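Local atomic coordinates of cell division control protein 13 (Saccharomyces cerevisiae, PDB entry 4HCE), a protein that helps maintain telomeres in budding yeast, its second OB domain forming a dimer that is required for productive Stn1 binding. Residues K43-Q48 / C64-I69. Sequence-based numbering, arbitrary orientation.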
loop_
_atom_site.group_PDB
_atom_site.type_symbol
_atom_site.label_atom_id
_atom_site.label_comp_id
_atom_site.label_asym_id
_atom_site.label_seq_id
_atom_site.Cartn_x
_atom_site.Cartn_y
_atom_site.Cartn_z
ATOM N N LYS B 43 -6.159 -3.906 2.765
ATOM C CA LYS B 43 -5.502 -3.017 3.715
ATOM C C LYS B 43 -6.542 -2.170 4.436
ATOM O O LYS B 43 -7.531 -1.717 3.820
ATOM C CB LYS B 43 -4.507 -2.096 3.000
ATOM C CG LYS B 43 -3.338 -2.843 2.367
ATOM C CD LYS B 43 -2.715 -2.040 1.238
ATOM C CE LYS B 43 -2.354 -2.934 0.060
ATOM N NZ LYS B 43 -0.883 -3.190 -0.101
ATOM N N LEU B 44 -6.337 -1.985 5.742
ATOM C CA LEU B 44 -7.197 -1.082 6.526
ATOM C C LEU B 44 -6.408 0.112 7.022
ATOM O O LEU B 44 -5.214 -0.010 7.300
ATOM C CB LEU B 44 -7.834 -1.813 7.702
ATOM C CG LEU B 44 -8.572 -3.115 7.371
ATOM C CD1 LEU B 44 -9.073 -3.704 8.684
ATOM C CD2 LEU B 44 -9.723 -2.917 6.400
ATOM N N TYR B 45 -7.064 1.256 7.134
ATOM C CA TYR B 45 -6.433 2.438 7.693
ATOM C C TYR B 45 -7.035 2.772 9.028
ATOM O O TYR B 45 -8.252 2.950 9.158
ATOM C CB TYR B 45 -6.499 3.635 6.724
ATOM C CG TYR B 45 -5.836 3.259 5.444
ATOM C CD1 TYR B 45 -4.470 3.022 5.420
ATOM C CD2 TYR B 45 -6.574 3.026 4.280
ATOM C CE1 TYR B 45 -3.830 2.615 4.280
ATOM C CE2 TYR B 45 -5.941 2.607 3.116
ATOM C CZ TYR B 45 -4.567 2.398 3.134
ATOM O OH TYR B 45 -3.907 2.007 1.993
ATOM N N PHE B 46 -6.138 2.915 9.992
ATOM C CA PHE B 46 -6.478 3.116 11.373
ATOM C C PHE B 46 -5.810 4.361 11.934
ATOM O O PHE B 46 -4.637 4.625 11.671
ATOM C CB PHE B 46 -6.073 1.885 12.167
ATOM C CG PHE B 46 -6.443 1.953 13.610
ATOM C CD1 PHE B 46 -7.615 1.375 14.079
ATOM C CD2 PHE B 46 -5.603 2.575 14.495
ATOM C CE1 PHE B 46 -7.946 1.457 15.426
ATOM C CE2 PHE B 46 -5.920 2.654 15.817
ATOM C CZ PHE B 46 -7.084 2.092 16.289
ATOM N N THR B 47 -6.584 5.135 12.686
ATOM C CA THR B 47 -6.084 6.329 13.376
ATOM C C THR B 47 -6.964 6.714 14.582
ATOM O O THR B 47 -8.181 6.471 14.579
ATOM C CB THR B 47 -5.943 7.562 12.446
ATOM O OG1 THR B 47 -5.212 8.594 13.139
ATOM C CG2 THR B 47 -7.308 8.110 12.015
ATOM N N GLN B 48 -6.339 7.314 15.598
ATOM C CA GLN B 48 -7.078 7.966 16.689
ATOM C C GLN B 48 -6.930 9.504 16.605
ATOM O O GLN B 48 -7.360 10.236 17.498
ATOM C CB GLN B 48 -6.584 7.455 18.035
ATOM C CG GLN B 48 -5.131 7.827 18.321
ATOM C CD GLN B 48 -4.647 7.420 19.712
ATOM O OE1 GLN B 48 -3.472 7.640 20.045
ATOM N NE2 GLN B 48 -5.532 6.854 20.534
ATOM N N CYS B 64 -1.792 7.819 10.219
ATOM C CA CYS B 64 -2.584 6.646 10.432
ATOM C C CYS B 64 -1.621 5.516 10.165
ATOM O O CYS B 64 -0.503 5.744 9.698
ATOM C CB CYS B 64 -3.750 6.605 9.438
ATOM S SG CYS B 64 -3.317 6.553 7.667
ATOM N N ILE B 65 -2.026 4.293 10.463
ATOM C CA ILE B 65 -1.244 3.190 9.961
ATOM C C ILE B 65 -2.067 2.328 9.023
ATOM O O ILE B 65 -3.306 2.204 9.171
ATOM C CB ILE B 65 -0.564 2.354 11.069
ATOM C CG1 ILE B 65 -1.585 1.828 12.061
ATOM C CG2 ILE B 65 0.557 3.150 11.758
ATOM C CD1 ILE B 65 -1.219 0.434 12.527
ATOM N N GLU B 66 -1.354 1.764 8.051
ATOM C CA GLU B 66 -1.847 0.731 7.162
ATOM C C GLU B 66 -1.786 -0.643 7.874
ATOM O O GLU B 66 -0.781 -1.017 8.450
ATOM C CB GLU B 66 -1.007 0.735 5.874
ATOM C CG GLU B 66 -1.186 -0.518 5.031
ATOM C CD GLU B 66 -0.026 -0.744 4.055
ATOM O OE1 GLU B 66 0.900 -1.588 4.329
ATOM O OE2 GLU B 66 -0.045 -0.054 3.020
ATOM N N ILE B 67 -2.870 -1.395 7.821
ATOM C CA ILE B 67 -2.909 -2.734 8.406
ATOM C C ILE B 67 -3.310 -3.708 7.298
ATOM O O ILE B 67 -4.380 -3.566 6.691
ATOM C CB ILE B 67 -3.937 -2.826 9.543
ATOM C CG1 ILE B 67 -3.691 -1.747 10.616
ATOM C CG2 ILE B 67 -3.926 -4.221 10.159
ATOM C CD1 ILE B 67 -4.852 -1.588 11.595
ATOM N N VAL B 68 -2.447 -4.685 7.031
ATOM C CA VAL B 68 -2.726 -5.672 6.022
ATOM C C VAL B 68 -3.389 -6.878 6.654
ATOM O O VAL B 68 -3.008 -7.302 7.768
ATOM C CB VAL B 68 -1.475 -6.068 5.165
ATOM C CG1 VAL B 68 -0.703 -4.840 4.707
ATOM C CG2 VAL B 68 -0.531 -6.965 5.932
ATOM N N ILE B 69 -4.427 -7.366 5.966
ATOM C CA ILE B 69 -5.006 -8.702 6.173
ATOM C C ILE B 69 -4.401 -9.521 5.033
ATOM O O ILE B 69 -4.851 -9.426 3.892
ATOM C CB ILE B 69 -6.548 -8.725 6.028
ATOM C CG1 ILE B 69 -7.188 -7.424 6.529
ATOM C CG2 ILE B 69 -7.146 -9.957 6.709
ATOM C CD1 ILE B 69 -7.246 -7.250 8.034
#
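Leu44 N donates to Ile67 O, 2.7 Å away, with a nearly straight 167° at the hydrogen. The same carbonyl O of Ile67 also meets the CA-H of Lys43, whose CA lies 3.2 Å from it. Leu44 O takes the N-H of Ile67 in return, and Phe46 and Ile65 exchange a second such pair, Phe46 N to Ile65 O being 3.0 Å. Two hydrogen-bonded pairs alternating with the non-hydrogen-bonded pairs Lys43-Val68 and Tyr45-Glu66 define an antiparallel ladder, its strand axes at 148°.

On the Leu44 face, Phe46 CG stands anti to its backbone N (chi1 -177°); the ring swings clear of strand 65-69, leaving CB to meet Ile67 CD1 at 3.7 Å. Leu44 CD1 reaches Ile69 CD1 at 4.0 Å. On the other face the Tyr45 and Glu66 side chains run alongside each other in the same direction, with ring atom CE1 of Tyr45 3.7 Å from Glu66 CB. Lys43 NZ remains 4.5 Å from Glu66 OE2, beyond salt-bridge range, so any attraction is probably modest.

Within this OB-fold sheet, strand 42-47 pairs on its other edge with 16-27, and 65-69 with 120-129. Helix 72-79 packs on Ile69, whereas Met120 of the second subunit packs against Tyr45.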